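Local coordinates for RegF protein (Neisseria gonorrhoeae, PDB 4HOJ), which binds glutathione and calcium ions and, as a stringent starvation protein A homologue of the glutathione S-transferase superfamily, probably works in the stress response, at residues L160-H165 with P196-M201; P79-G84 with F149-V154; V45-N50 with V61-N66; S8-P13 with I31-I36. One frame throughout, in Å; residues are numbered along the deposited sequence.

Interaction 2 is the one contact made chiefly by buried residues: apart from one backbone bond and a helix cap, it is apolar packing of leucine, methionine and phenylalanine. Interaction 1 uses the other end of the same helix, 151-161, across the chain's centre; it is partly exposed and mixes a salt bridge, a methionine among aromatic rings and a calcium ion. Interactions 3 and 4 lie in the thioredoxin-like N-terminal domain, reach one sheet at its two outer strands, and touch the same glutathione; between their segments, one is held by an amide stacked on a ring, the other by parallel strand bonds and waters. Interactions 1 and 4 meet where Arg162 reaches Thr11, joining the C-terminal region to the cysteine loop.

Interaction 1. Residues L160-H165 with P196-M201; sequences LWRLDH and PAEKAM. With CA (calcium ion), chain B.
Arg162 and Glu198 form a salt bridge, NH2 to OE2 at 2.8 Å. The oxygen lies at the guanidinium's edge, near its plane, yet the two flat groups stand 88° apart; Arg162 meets OE2 on its anti side, 25° out of the carboxylate plane. Both charges have further partners: Arg162 also donates to Thr11 O and His16, and Glu198 OE1 takes Arg19 and Thr195 N. The indole of Trp161 makes the second bond, NE1 to Glu198 O at 2.9 Å, with the oxygen in the ring plane but the donor well above the carbonyl plane; Met201 N comes to this oxygen from the opposite face. Met201 runs extended beyond CG, its SD 3.8 Å from Arg162 CG and over one face of the guanidinium, its CE over the centre of the His165 ring. The same sulfur meets the edge of the Trp161 five-membered ring, a Met-aromatic contact. One water bridges Trp161 O, His165 N and Met201 O. Asp164 holds calcium through O (2.3 Å) and OD1 (2.2 Å), with Asp167 and two waters. The buried charges would largely offset one another, and Arg162 to Thr11 and Glu198 to Arg19 join both segments to the glutathione-binding domain.

Interaction 2. Residues P79-G84 with F149-V154; sequences PQLMPG and FSMIDV
Leu81 lays its CD2 methyl against the Phe149 ring, nearest CE2 at 3.8 Å, the two side chains lying side by side and pointing the same way. Its CB meets the terminal methyl of Met151, CE, at 4.1 Å; Met151 gets there by bending at both chi2 (73°) and chi3. Next to these apolar touches is the one hydrogen bond across the contact: Met151 N donates to Leu81 O at 2.7 Å, in the carbonyl plane. That N-H belongs to the first turn of helix 151-161, where the helix itself supplies no acceptor. The rest of the turn is finished by a capping box, the N-terminal signature of this helix in glutathione S-transferases: Ser150 OG accepts from Ile152 N at 3.1 Å, and Ser150 N returns a bond to the anti lone pair of Asp153 OD2 at 2.8 Å. Asp153 OD1 is taken by Tyr180 OH and Ile144 N, which fixes the carboxylate from its other oxygen. Met82, bent at chi2 and chi3, brings its SD to 3.6 Å from Met151 CB and 4.2 Å from Ile152 CD1. Val21 of helix 13-25 packs on both Leu81 and Met151, and Arg187 makes a cation-pi contact with Phe149.

Interaction 3. Residues V45-N50 with V61-N66; sequences VMNPYN and VLHESN. With GSH (glutathione), chain C.
In the thioredoxin-like domain that holds glutathione, the Asx turn begun by Asn47 packs on His63 of the outer strand 60-63. The Asn47 amide is stacked on the imidazole, planes 10° apart, with OD1 3.3 Å above the ring plane and over its centre. OD1 is spoken for by Tyr49 N at 2.9 Å, from above the carbonyl plane, while ND2 donates to Gln51 O; the two bonds keep the amide flat on the ring. His63 CB points toward the turn, and chi1 (51°) sets CG between the backbone N and carbonyl carbon, against the Asn47 amide. Pro48 CD meets His63 NE2 at 3.6 Å and Tyr49 CE2 meets His63 CE1 at 3.6 Å, the tyrosine and imidazole planes 84° apart. Two residues earlier, Val61 CG1 packs on Met46 CB at 3.9 Å. The dimer closes here: Lys101 of the second subunit makes a cation-pi contact with Tyr49 and its Leu94 packs on His63. Glu64 OE1 accepts from the glutathione amine N1 at 2.7 Å. Ser65 grips the neighbouring carboxylate through N to O11 (2.9 Å) and OG to O12 (2.8 Å). An acidic residue and serine here, holding the gamma-glutamyl end, typify the glutathione S-transferase G-site.

Interaction 4. Residues S8-P13 with I31-I36; sequences SGITCP and IKDIDI. With GSH (glutathione), chain C.
Ser8 straddles Asp33 with both its backbone groups: N donates to Lys32 O at 2.9 Å, and O accepts from Ile34 N at 2.8 Å, both bonds nearly straight. The same Ser8 O also takes a CA-H...O contact from Asp33 CA at 3.3 Å. Beside this backbone pairing, Ser8 CB packs against the Ile31 CG2 methyl. With OG anti to the backbone N (chi1 167°), the Ser8 hydroxyl meets a water at 2.6 Å that donates in turn to Asp33 OD1 at 2.8 Å; Arg19 NE donates to the same OG. This is the parallel pair of a beta-alpha-beta unit of the thioredoxin fold, strands 5-8 and 30-33 linked through helix 13-25. Past the pairing the chains part, and a second water fills in, accepting from Ile10 N at 3.0 Å and donating to Ile34 O at 2.7 Å. The loop of residues 9-12 is a type I turn, closed by Cys12 N to Gly9 O at 3.1 Å; Arg19 NH1 shares that oxygen, and Gly9 N is bonded to Ser15 OG. The turn delivers Cys12, the residue to which glutathione is covalently bound, to the N-cap of helix 13-25, where SG also meets a backbone N of the first turn.

Interaction 1. Residues L160-H165 with P196-M201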
loop_
_atom_site.group_PDB
_atom_site.type_symbol
_atom_site.label_atom_id
_atom_site.label_comp_id
_atom_site.label_asym_id
_atom_site.label_seq_id
_atom_site.Cartn_x
_atom_site.Cartn_y
_atom_site.Cartn_z
ATOM N N LEU A 160 8.481 17.538 -1.738
ATOM C CA LEU A 160 8.448 18.972 -2.078
ATOM C C LEU A 160 9.552 19.760 -1.384
ATOM O O LEU A 160 10.107 20.677 -1.984
ATOM C CB LEU A 160 7.054 19.563 -1.718
ATOM C CG LEU A 160 5.888 18.838 -2.397
ATOM C CD1 LEU A 160 4.550 19.509 -2.026
ATOM C CD2 LEU A 160 6.097 18.866 -3.871
ATOM N N TRP A 161 9.921 19.364 -0.151
ATOM C CA TRP A 161 11.030 20.036 0.523
ATOM C C TRP A 161 12.320 19.874 -0.275
ATOM O O TRP A 161 13.154 20.784 -0.239
ATOM C CB TRP A 161 11.175 19.386 1.901
ATOM C CG TRP A 161 12.254 20.038 2.703
ATOM C CD1 TRP A 161 13.463 19.485 2.987
ATOM C CD2 TRP A 161 12.259 21.357 3.280
ATOM N NE1 TRP A 161 14.248 20.388 3.688
ATOM C CE2 TRP A 161 13.510 21.520 3.910
ATOM C CE3 TRP A 161 11.332 22.407 3.316
ATOM C CZ2 TRP A 161 13.869 22.706 4.564
ATOM C CZ3 TRP A 161 11.678 23.571 3.995
ATOM C CH2 TRP A 161 12.934 23.700 4.604
ATOM N N ARG A 162 12.472 18.749 -0.976
ATOM C CA ARG A 162 13.691 18.345 -1.653
ATOM C C ARG A 162 13.733 18.727 -3.111
ATOM O O ARG A 162 14.700 18.304 -3.788
ATOM C CB ARG A 162 13.895 16.806 -1.508
ATOM C CG ARG A 162 14.344 16.408 -0.093
ATOM C CD ARG A 162 14.134 14.879 0.122
ATOM N NE ARG A 162 14.738 14.437 1.358
ATOM C CZ ARG A 162 14.263 14.647 2.589
ATOM N NH1 ARG A 162 13.086 15.300 2.727
ATOM N NH2 ARG A 162 14.871 14.157 3.661
ATOM N N LEU A 163 12.819 19.568 -3.620
ATOM C CA LEU A 163 12.902 19.835 -5.067
ATOM C C LEU A 163 14.205 20.499 -5.462
ATOM O O LEU A 163 14.817 20.100 -6.488
ATOM C CB LEU A 163 11.747 20.659 -5.588
ATOM C CG LEU A 163 10.377 20.016 -5.361
ATOM C CD1 LEU A 163 9.275 20.933 -5.854
ATOM C CD2 LEU A 163 10.303 18.655 -6.017
ATOM N N ASP A 164 14.718 21.462 -4.680
ATOM C CA ASP A 164 16.022 22.050 -4.996
ATOM C C ASP A 164 17.141 21.004 -4.854
ATOM O O ASP A 164 18.044 20.895 -5.754
ATOM C CB ASP A 164 16.258 23.275 -4.092
ATOM C CG ASP A 164 17.539 24.041 -4.429
ATOM O OD1 ASP A 164 18.271 23.745 -5.409
ATOM O OD2 ASP A 164 17.826 25.018 -3.692
ATOM N N HIS A 165 17.139 20.242 -3.763
ATOM C CA HIS A 165 18.155 19.223 -3.518
ATOM C C HIS A 165 18.243 18.248 -4.700
ATOM O O HIS A 165 19.333 17.896 -5.135
ATOM C CB HIS A 165 17.807 18.515 -2.183
ATOM C CG HIS A 165 18.645 17.321 -1.867
ATOM N ND1 HIS A 165 19.989 17.412 -1.597
ATOM C CD2 HIS A 165 18.341 15.998 -1.830
ATOM C CE1 HIS A 165 20.474 16.198 -1.370
ATOM N NE2 HIS A 165 19.496 15.323 -1.494
ATOM N N PRO A 196 18.959 18.826 11.122
ATOM C CA PRO A 196 19.884 19.857 10.635
ATOM C C PRO A 196 20.353 19.635 9.223
ATOM O O PRO A 196 20.517 20.577 8.468
ATOM C CB PRO A 196 21.059 19.799 11.621
ATOM C CG PRO A 196 20.537 19.163 12.794
ATOM C CD PRO A 196 19.421 18.226 12.385
ATOM N N ALA A 197 20.468 18.348 8.826
ATOM C CA ALA A 197 20.877 18.062 7.458
ATOM C C ALA A 197 19.780 18.468 6.484
ATOM O O ALA A 197 20.054 19.025 5.452
ATOM C CB ALA A 197 21.203 16.551 7.333
ATOM N N GLU A 198 18.513 18.230 6.852
ATOM C CA GLU A 198 17.424 18.605 5.931
ATOM C C GLU A 198 17.253 20.119 5.874
ATOM O O GLU A 198 16.923 20.655 4.785
ATOM C CB GLU A 198 16.126 17.927 6.390
ATOM C CG GLU A 198 16.092 16.421 6.048
ATOM C CD GLU A 198 15.059 15.681 6.828
ATOM O OE1 GLU A 198 14.556 16.163 7.887
ATOM O OE2 GLU A 198 14.709 14.554 6.387
ATOM N N LYS A 199 17.556 20.822 6.983
ATOM C CA LYS A 199 17.534 22.273 6.927
ATOM C C LYS A 199 18.530 22.803 5.928
ATOM O O LYS A 199 18.251 23.849 5.317
ATOM C CB LYS A 199 17.775 22.853 8.320
ATOM C CG LYS A 199 16.585 22.570 9.233
ATOM C CD LYS A 199 16.754 23.277 10.582
ATOM C CE LYS A 199 15.577 22.866 11.517
ATOM N NZ LYS A 199 15.903 23.380 12.886
ATOM N N ALA A 200 19.641 22.113 5.728
ATOM C CA ALA A 200 20.651 22.506 4.722
ATOM C C ALA A 200 20.188 22.407 3.267
ATOM O O ALA A 200 20.833 22.927 2.354
ATOM C CB ALA A 200 21.975 21.678 4.908
ATOM N N MET A 201 19.062 21.724 3.057
ATOM C CA MET A 201 18.514 21.486 1.685
ATOM C C MET A 201 17.775 22.648 1.061
ATOM O O MET A 201 17.593 22.659 -0.145
ATOM C CB MET A 201 17.602 20.240 1.627
ATOM C CG MET A 201 18.314 19.020 2.092
ATOM S SD MET A 201 17.130 17.666 2.182
ATOM C CE MET A 201 18.242 16.332 2.545
HETATM CA CA CA B . 19.504 22.430 -6.698
HETATM O O HOH W 1 15.594 21.146 -1.505
HETATM O O HOH W 2 21.197 20.801 -5.598
HETATM O O HOH W 3 18.033 23.058 -8.464
#

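Interaction 2. Residues P79-G84 with F149-V154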
loop_
_atom_site.group_PDB
_atom_site.type_symbol
_atom_site.label_atom_id
_atom_site.label_comp_id
_atom_site.label_asym_id
_atom_site.label_seq_id
_atom_site.Cartn_x
_atom_site.Cartn_y
_atom_site.Cartn_z
ATOM N N PRO A 79 -4.612 15.047 17.281
ATOM C CA PRO A 79 -5.539 15.458 16.219
ATOM C C PRO A 79 -5.597 14.430 15.078
ATOM O O PRO A 79 -4.565 13.908 14.676
ATOM C CB PRO A 79 -4.877 16.720 15.670
ATOM C CG PRO A 79 -3.426 16.536 15.948
ATOM C CD PRO A 79 -3.374 15.856 17.278
ATOM N N GLN A 80 -6.773 14.191 14.512
ATOM C CA GLN A 80 -6.909 13.260 13.380
ATOM C C GLN A 80 -6.219 13.743 12.103
ATOM O O GLN A 80 -6.409 14.883 11.678
ATOM C CB GLN A 80 -8.388 13.007 13.059
ATOM C CG GLN A 80 -9.212 12.567 14.258
ATOM C CD GLN A 80 -10.703 12.871 14.120
ATOM O OE1 GLN A 80 -11.104 13.904 13.565
ATOM N NE2 GLN A 80 -11.531 11.970 14.642
ATOM N N LEU A 81 -5.400 12.887 11.504
ATOM C CA LEU A 81 -4.725 13.252 10.285
ATOM C C LEU A 81 -5.437 12.682 9.071
ATOM O O LEU A 81 -5.002 12.836 7.980
ATOM C CB LEU A 81 -3.208 12.901 10.331
ATOM C CG LEU A 81 -2.435 13.786 11.312
ATOM C CD1 LEU A 81 -0.971 13.387 11.372
ATOM C CD2 LEU A 81 -2.606 15.238 10.905
ATOM N N MET A 82 -6.601 12.066 9.259
ATOM C CA MET A 82 -7.418 11.647 8.128
ATOM C C MET A 82 -8.841 12.156 8.294
ATOM O O MET A 82 -9.324 12.297 9.404
ATOM C CB MET A 82 -7.431 10.116 8.003
ATOM C CG MET A 82 -6.069 9.431 7.794
ATOM S SD MET A 82 -5.478 9.516 6.086
ATOM C CE MET A 82 -5.735 7.774 5.529
ATOM N N PRO A 83 -9.580 12.344 7.177
ATOM C CA PRO A 83 -11.030 12.621 7.265
ATOM C C PRO A 83 -11.763 11.462 7.908
ATOM O O PRO A 83 -11.227 10.363 7.928
ATOM C CB PRO A 83 -11.447 12.767 5.807
ATOM C CG PRO A 83 -10.300 12.188 4.995
ATOM C CD PRO A 83 -9.083 12.390 5.791
ATOM N N GLY A 84 -12.951 11.694 8.453
ATOM C CA GLY A 84 -13.764 10.602 8.970
ATOM C C GLY A 84 -14.553 9.863 7.915
ATOM O O GLY A 84 -14.992 8.719 8.116
ATOM N N PHE A 149 -5.826 19.830 6.266
ATOM C CA PHE A 149 -4.521 19.157 6.271
ATOM C C PHE A 149 -4.700 17.703 6.611
ATOM O O PHE A 149 -5.456 17.363 7.511
ATOM C CB PHE A 149 -3.664 19.826 7.346
ATOM C CG PHE A 149 -2.306 19.187 7.533
ATOM C CD1 PHE A 149 -1.311 19.392 6.608
ATOM C CD2 PHE A 149 -2.035 18.377 8.647
ATOM C CE1 PHE A 149 -0.041 18.822 6.807
ATOM C CE2 PHE A 149 -0.778 17.812 8.856
ATOM C CZ PHE A 149 0.216 18.017 7.924
ATOM N N SER A 150 -3.959 16.823 5.932
ATOM C CA SER A 150 -4.107 15.385 6.168
ATOM C C SER A 150 -2.824 14.634 5.998
ATOM O O SER A 150 -1.793 15.204 5.590
ATOM C CB SER A 150 -5.139 14.695 5.233
ATOM O OG SER A 150 -4.625 14.627 3.914
ATOM N N MET A 151 -2.908 13.336 6.280
ATOM C CA MET A 151 -1.748 12.438 6.122
ATOM C C MET A 151 -1.257 12.414 4.677
ATOM O O MET A 151 -0.106 12.113 4.388
ATOM C CB MET A 151 -2.207 11.029 6.485
ATOM C CG MET A 151 -1.027 10.130 6.487
ATOM S SD MET A 151 -0.077 10.534 7.944
ATOM C CE MET A 151 -1.018 9.613 9.159
ATOM N N ILE A 152 -2.142 12.733 3.749
ATOM C CA ILE A 152 -1.730 12.782 2.365
ATOM C C ILE A 152 -0.721 13.914 2.099
ATOM O O ILE A 152 0.281 13.769 1.387
ATOM C CB ILE A 152 -2.953 12.763 1.383
ATOM C CG1 ILE A 152 -4.079 11.791 1.812
ATOM C CG2 ILE A 152 -2.445 12.435 -0.018
ATOM C CD1 ILE A 152 -3.763 10.455 2.352
ATOM N N ASP A 153 -0.974 15.054 2.725
ATOM C CA ASP A 153 0.002 16.148 2.723
ATOM C C ASP A 153 1.323 15.758 3.393
ATOM O O ASP A 153 2.418 16.044 2.909
ATOM C CB ASP A 153 -0.580 17.363 3.440
ATOM C CG ASP A 153 -1.915 17.802 2.828
ATOM O OD1 ASP A 153 -1.897 18.299 1.678
ATOM O OD2 ASP A 153 -2.944 17.661 3.485
ATOM N N VAL A 154 1.211 15.033 4.480
ATOM C CA VAL A 154 2.393 14.564 5.179
ATOM C C VAL A 154 3.248 13.710 4.268
ATOM O O VAL A 154 4.489 13.880 4.214
ATOM C CB VAL A 154 2.014 13.744 6.415
ATOM C CG1 VAL A 154 3.231 12.993 6.987
ATOM C CG2 VAL A 154 1.385 14.653 7.471
#

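Interaction 3. Residues V45-N50 with V61-N66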
loop_
_atom_site.group_PDB
_atom_site.type_symbol
_atom_site.label_atom_id
_atom_site.label_comp_id
_atom_site.label_asym_id
_atom_site.label_seq_id
_atom_site.Cartn_x
_atom_site.Cartn_y
_atom_site.Cartn_z
ATOM N N VAL A 45 17.029 -7.248 11.286
ATOM C CA VAL A 45 16.175 -8.120 12.085
ATOM C C VAL A 45 14.792 -7.470 12.202
ATOM O O VAL A 45 13.758 -8.155 12.132
ATOM C CB VAL A 45 16.792 -8.315 13.473
ATOM C CG1 VAL A 45 15.870 -9.173 14.357
ATOM C CG2 VAL A 45 18.152 -9.019 13.347
ATOM N N MET A 46 14.749 -6.151 12.363
ATOM C CA MET A 46 13.481 -5.415 12.478
ATOM C C MET A 46 12.772 -5.303 11.134
ATOM O O MET A 46 11.540 -5.241 11.063
ATOM C CB MET A 46 13.735 -3.991 13.032
ATOM C CG MET A 46 14.093 -3.962 14.521
ATOM S SD MET A 46 14.306 -2.325 15.180
ATOM C CE MET A 46 15.747 -1.795 14.265
ATOM N N ASN A 47 13.523 -5.195 10.059
ATOM C CA ASN A 47 12.967 -4.880 8.765
ATOM C C ASN A 47 13.699 -5.761 7.757
ATOM O O ASN A 47 14.869 -5.544 7.488
ATOM C CB ASN A 47 13.202 -3.389 8.434
ATOM C CG ASN A 47 12.668 -3.011 7.052
ATOM O OD1 ASN A 47 12.148 -3.881 6.308
ATOM N ND2 ASN A 47 12.802 -1.763 6.673
ATOM N N PRO A 48 13.021 -6.734 7.134
ATOM C CA PRO A 48 13.773 -7.593 6.201
ATOM C C PRO A 48 14.294 -6.863 4.976
ATOM O O PRO A 48 15.240 -7.345 4.333
ATOM C CB PRO A 48 12.738 -8.657 5.779
ATOM C CG PRO A 48 11.473 -7.989 5.929
ATOM C CD PRO A 48 11.593 -7.105 7.183
ATOM N N TYR A 49 13.777 -5.663 4.709
ATOM C CA TYR A 49 14.339 -4.852 3.634
ATOM C C TYR A 49 15.536 -4.004 4.046
ATOM O O TYR A 49 16.131 -3.357 3.188
ATOM C CB TYR A 49 13.260 -3.955 3.018
ATOM C CG TYR A 49 12.042 -4.747 2.632
ATOM C CD1 TYR A 49 12.132 -5.830 1.778
ATOM C CD2 TYR A 49 10.805 -4.473 3.183
ATOM C CE1 TYR A 49 10.996 -6.571 1.456
ATOM C CE2 TYR A 49 9.674 -5.212 2.859
ATOM C CZ TYR A 49 9.796 -6.238 2.011
ATOM O OH TYR A 49 8.624 -6.976 1.711
ATOM N N ASN A 50 15.857 -4.040 5.345
ATOM C CA ASN A 50 17.083 -3.369 5.836
ATOM C C ASN A 50 17.141 -1.872 5.519
ATOM O O ASN A 50 18.145 -1.353 5.022
ATOM C CB ASN A 50 18.301 -4.064 5.274
ATOM C CG ASN A 50 19.560 -3.766 6.053
ATOM O OD1 ASN A 50 19.520 -3.409 7.228
ATOM N ND2 ASN A 50 20.691 -4.017 5.417
ATOM N N VAL A 61 6.698 -4.016 15.930
ATOM C CA VAL A 61 7.726 -3.502 15.035
ATOM C C VAL A 61 7.104 -3.255 13.662
ATOM O O VAL A 61 6.570 -4.211 13.058
ATOM C CB VAL A 61 8.831 -4.530 14.863
ATOM C CG1 VAL A 61 9.908 -3.991 13.949
ATOM C CG2 VAL A 61 9.450 -4.848 16.238
ATOM N N LEU A 62 7.152 -2.033 13.151
ATOM C CA LEU A 62 6.631 -1.709 11.819
ATOM C C LEU A 62 7.706 -1.112 10.953
ATOM O O LEU A 62 8.525 -0.305 11.424
ATOM C CB LEU A 62 5.504 -0.694 11.915
ATOM C CG LEU A 62 4.259 -1.154 12.656
ATOM C CD1 LEU A 62 3.292 0.041 12.713
ATOM C CD2 LEU A 62 3.567 -2.320 11.913
ATOM N N HIS A 63 7.696 -1.406 9.657
ATOM C CA HIS A 63 8.425 -0.622 8.668
ATOM C C HIS A 63 7.388 -0.203 7.621
ATOM O O HIS A 63 6.196 -0.511 7.752
ATOM C CB HIS A 63 9.589 -1.441 8.083
ATOM C CG HIS A 63 9.201 -2.807 7.571
ATOM N ND1 HIS A 63 8.838 -3.064 6.259
ATOM C CD2 HIS A 63 9.143 -3.997 8.212
ATOM C CE1 HIS A 63 8.540 -4.353 6.137
ATOM N NE2 HIS A 63 8.714 -4.945 7.306
ATOM N N GLU A 64 7.890 0.494 6.605
ATOM C CA GLU A 64 7.133 1.142 5.540
ATOM C C GLU A 64 6.468 2.392 6.073
ATOM O O GLU A 64 5.488 2.378 6.842
ATOM C CB GLU A 64 6.089 0.182 4.956
ATOM C CG GLU A 64 5.437 0.704 3.682
ATOM C CD GLU A 64 6.374 0.875 2.509
ATOM O OE1 GLU A 64 7.517 0.415 2.562
ATOM O OE2 GLU A 64 5.860 1.395 1.482
ATOM N N SER A 65 7.045 3.533 5.687
ATOM C CA SER A 65 6.648 4.839 6.234
ATOM C C SER A 65 5.150 5.099 6.248
ATOM O O SER A 65 4.644 5.559 7.298
ATOM C CB SER A 65 7.422 5.954 5.508
ATOM O OG SER A 65 7.100 6.031 4.110
ATOM N N ASN A 66 4.440 4.777 5.163
ATOM C CA ASN A 66 3.014 5.124 5.206
ATOM C C ASN A 66 2.231 4.222 6.155
ATOM O O ASN A 66 1.219 4.629 6.702
ATOM C CB ASN A 66 2.399 5.021 3.805
ATOM C CG ASN A 66 2.758 6.176 2.924
ATOM O OD1 ASN A 66 3.217 7.226 3.356
ATOM N ND2 ASN A 66 2.555 5.966 1.626
HETATM N N1 GSH C . 9.149 2.017 1.048
HETATM C CA1 GSH C . 10.030 2.520 2.143
HETATM C C1 GSH C . 9.252 3.376 3.072
HETATM O O11 GSH C . 9.551 3.413 4.293
HETATM O O12 GSH C . 8.336 4.064 2.586
HETATM C CB1 GSH C . 11.287 3.198 1.580
HETATM C CG1 GSH C . 12.343 3.500 2.650
HETATM C CD1 GSH C . 13.673 3.828 1.998
HETATM O OE1 GSH C . 13.846 3.881 0.801
HETATM N N2 GSH C . 14.655 4.120 2.932
HETATM C CA2 GSH C . 16.003 4.416 2.449
HETATM C C2 GSH C . 16.899 3.345 3.018
HETATM O O2 GSH C . 16.857 2.859 4.137
HETATM C CB2 GSH C . 16.564 5.721 2.902
HETATM S SG2 GSH C . 15.579 7.124 2.458
HETATM N N3 GSH C . 17.988 2.979 2.122
HETATM C CA3 GSH C . 18.954 1.962 2.496
HETATM C C3 GSH C . 18.821 0.840 1.514
HETATM O O31 GSH C . 17.900 0.720 0.636
HETATM O O32 GSH C . 19.698 -0.049 1.611
#

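Interaction 4. Residues S8-P13 with I31-I36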
loop_
_atom_site.group_PDB
_atom_site.type_symbol
_atom_site.label_atom_id
_atom_site.label_comp_id
_atom_site.label_asym_id
_atom_site.label_seq_id
_atom_site.Cartn_x
_atom_site.Cartn_y
_atom_site.Cartn_z
ATOM N N SER A 8 15.526 6.354 12.173
ATOM C CA SER A 8 15.358 7.375 11.124
ATOM C C SER A 8 16.695 7.705 10.481
ATOM O O SER A 8 17.695 7.758 11.177
ATOM C CB SER A 8 14.817 8.638 11.824
ATOM O OG SER A 8 14.905 9.752 10.935
ATOM N N GLY A 9 16.703 7.913 9.179
ATOM C CA GLY A 9 17.886 8.462 8.518
ATOM C C GLY A 9 17.799 9.977 8.438
ATOM O O GLY A 9 16.744 10.525 8.104
ATOM N N ILE A 10 18.885 10.665 8.696
ATOM C CA ILE A 10 18.807 12.127 8.826
ATOM C C ILE A 10 18.517 12.836 7.515
ATOM O O ILE A 10 18.071 13.979 7.506
ATOM C CB ILE A 10 20.043 12.695 9.469
ATOM C CG1 ILE A 10 21.317 12.452 8.652
ATOM C CG2 ILE A 10 20.216 12.079 10.896
ATOM C CD1 ILE A 10 22.538 13.175 9.230
ATOM N N THR A 11 18.760 12.165 6.398
ATOM C CA THR A 11 18.380 12.776 5.096
ATOM C C THR A 11 17.319 11.969 4.392
ATOM O O THR A 11 17.050 12.229 3.222
ATOM C CB THR A 11 19.573 13.046 4.139
ATOM O OG1 THR A 11 20.205 11.803 3.833
ATOM C CG2 THR A 11 20.587 14.003 4.788
ATOM N N CYS A 12 16.677 11.029 5.075
ATOM C CA CYS A 12 15.773 10.111 4.404
ATOM C C CYS A 12 14.370 10.724 4.286
ATOM O O CYS A 12 13.752 10.998 5.329
ATOM C CB CYS A 12 15.713 8.814 5.229
ATOM S SG CYS A 12 14.475 7.641 4.665
ATOM N N PRO A 13 13.854 10.860 3.058
ATOM C CA PRO A 13 12.513 11.473 2.941
ATOM C C PRO A 13 11.423 10.610 3.562
ATOM O O PRO A 13 10.382 11.142 3.964
ATOM C CB PRO A 13 12.324 11.677 1.409
ATOM C CG PRO A 13 13.309 10.643 0.767
ATOM C CD PRO A 13 14.506 10.598 1.759
ATOM N N ILE A 31 13.756 9.424 18.790
ATOM C CA ILE A 31 14.330 9.203 17.471
ATOM C C ILE A 31 15.723 8.601 17.613
ATOM O O ILE A 31 16.573 9.120 18.387
ATOM C CB ILE A 31 14.394 10.513 16.655
ATOM C CG1 ILE A 31 13.023 11.109 16.470
ATOM C CG2 ILE A 31 14.936 10.275 15.247
ATOM C CD1 ILE A 31 13.021 12.476 15.811
ATOM N N LYS A 32 15.997 7.516 16.910
ATOM C CA LYS A 32 17.335 6.952 16.832
ATOM C C LYS A 32 17.833 7.131 15.425
ATOM O O LYS A 32 17.264 6.606 14.479
ATOM C CB LYS A 32 17.352 5.465 17.193
ATOM C CG LYS A 32 17.192 5.203 18.680
ATOM C CD LYS A 32 17.100 3.710 18.919
ATOM C CE LYS A 32 17.476 3.335 20.326
ATOM N NZ LYS A 32 18.957 3.166 20.450
ATOM N N ASP A 33 18.941 7.824 15.272
ATOM C CA ASP A 33 19.475 8.086 13.945
ATOM C C ASP A 33 20.271 6.878 13.472
ATOM O O ASP A 33 21.145 6.374 14.200
ATOM C CB ASP A 33 20.415 9.300 13.970
ATOM C CG ASP A 33 19.697 10.622 14.169
ATOM O OD1 ASP A 33 18.487 10.701 13.956
ATOM O OD2 ASP A 33 20.418 11.595 14.515
ATOM N N ILE A 34 19.994 6.488 12.247
ATOM C CA ILE A 34 20.674 5.369 11.598
ATOM C C ILE A 34 21.419 5.969 10.411
ATOM O O ILE A 34 20.795 6.644 9.593
ATOM C CB ILE A 34 19.658 4.317 11.163
ATOM C CG1 ILE A 34 18.942 3.722 12.395
ATOM C CG2 ILE A 34 20.389 3.307 10.287
ATOM C CD1 ILE A 34 19.829 3.013 13.346
ATOM N N ASP A 35 22.719 5.694 10.317
ATOM C CA ASP A 35 23.494 6.068 9.144
ATOM C C ASP A 35 23.246 4.976 8.112
ATOM O O ASP A 35 23.681 3.839 8.351
ATOM C CB ASP A 35 24.965 6.123 9.593
ATOM C CG ASP A 35 25.948 6.315 8.447
ATOM O OD1 ASP A 35 25.432 6.511 7.322
ATOM O OD2 ASP A 35 27.169 6.362 8.759
ATOM N N ILE A 36 22.651 5.329 6.990
ATOM C CA ILE A 36 22.337 4.294 6.016
ATOM C C ILE A 36 23.608 3.712 5.396
ATOM O O ILE A 36 23.550 2.672 4.757
ATOM C CB ILE A 36 21.370 4.780 4.942
ATOM C CG1 ILE A 36 21.973 5.911 4.135
ATOM C CG2 ILE A 36 20.045 5.184 5.567
ATOM C CD1 ILE A 36 20.987 6.436 3.106
HETATM N N1 GSH C . 9.149 2.017 1.048
HETATM C CA1 GSH C . 10.030 2.520 2.143
HETATM C C1 GSH C . 9.252 3.376 3.072
HETATM O O11 GSH C . 9.551 3.413 4.293
HETATM O O12 GSH C . 8.336 4.064 2.586
HETATM C CB1 GSH C . 11.287 3.198 1.580
HETATM C CG1 GSH C . 12.343 3.500 2.650
HETATM C CD1 GSH C . 13.673 3.828 1.998
HETATM O OE1 GSH C . 13.846 3.881 0.801
HETATM N N2 GSH C . 14.655 4.120 2.932
HETATM C CA2 GSH C . 16.003 4.416 2.449
HETATM C C2 GSH C . 16.899 3.345 3.018
HETATM O O2 GSH C . 16.857 2.859 4.137
HETATM C CB2 GSH C . 16.564 5.721 2.902
HETATM S SG2 GSH C . 15.579 7.124 2.458
HETATM N N3 GSH C . 17.988 2.979 2.122
HETATM C CA3 GSH C . 18.954 1.962 2.496
HETATM C C3 GSH C . 18.821 0.840 1.514
HETATM O O31 GSH C . 17.900 0.720 0.636
HETATM O O32 GSH C . 19.698 -0.049 1.611
HETATM O O HOH W 4 16.872 11.301 11.775
HETATM O O HOH W 5 21.431 9.199 9.196
#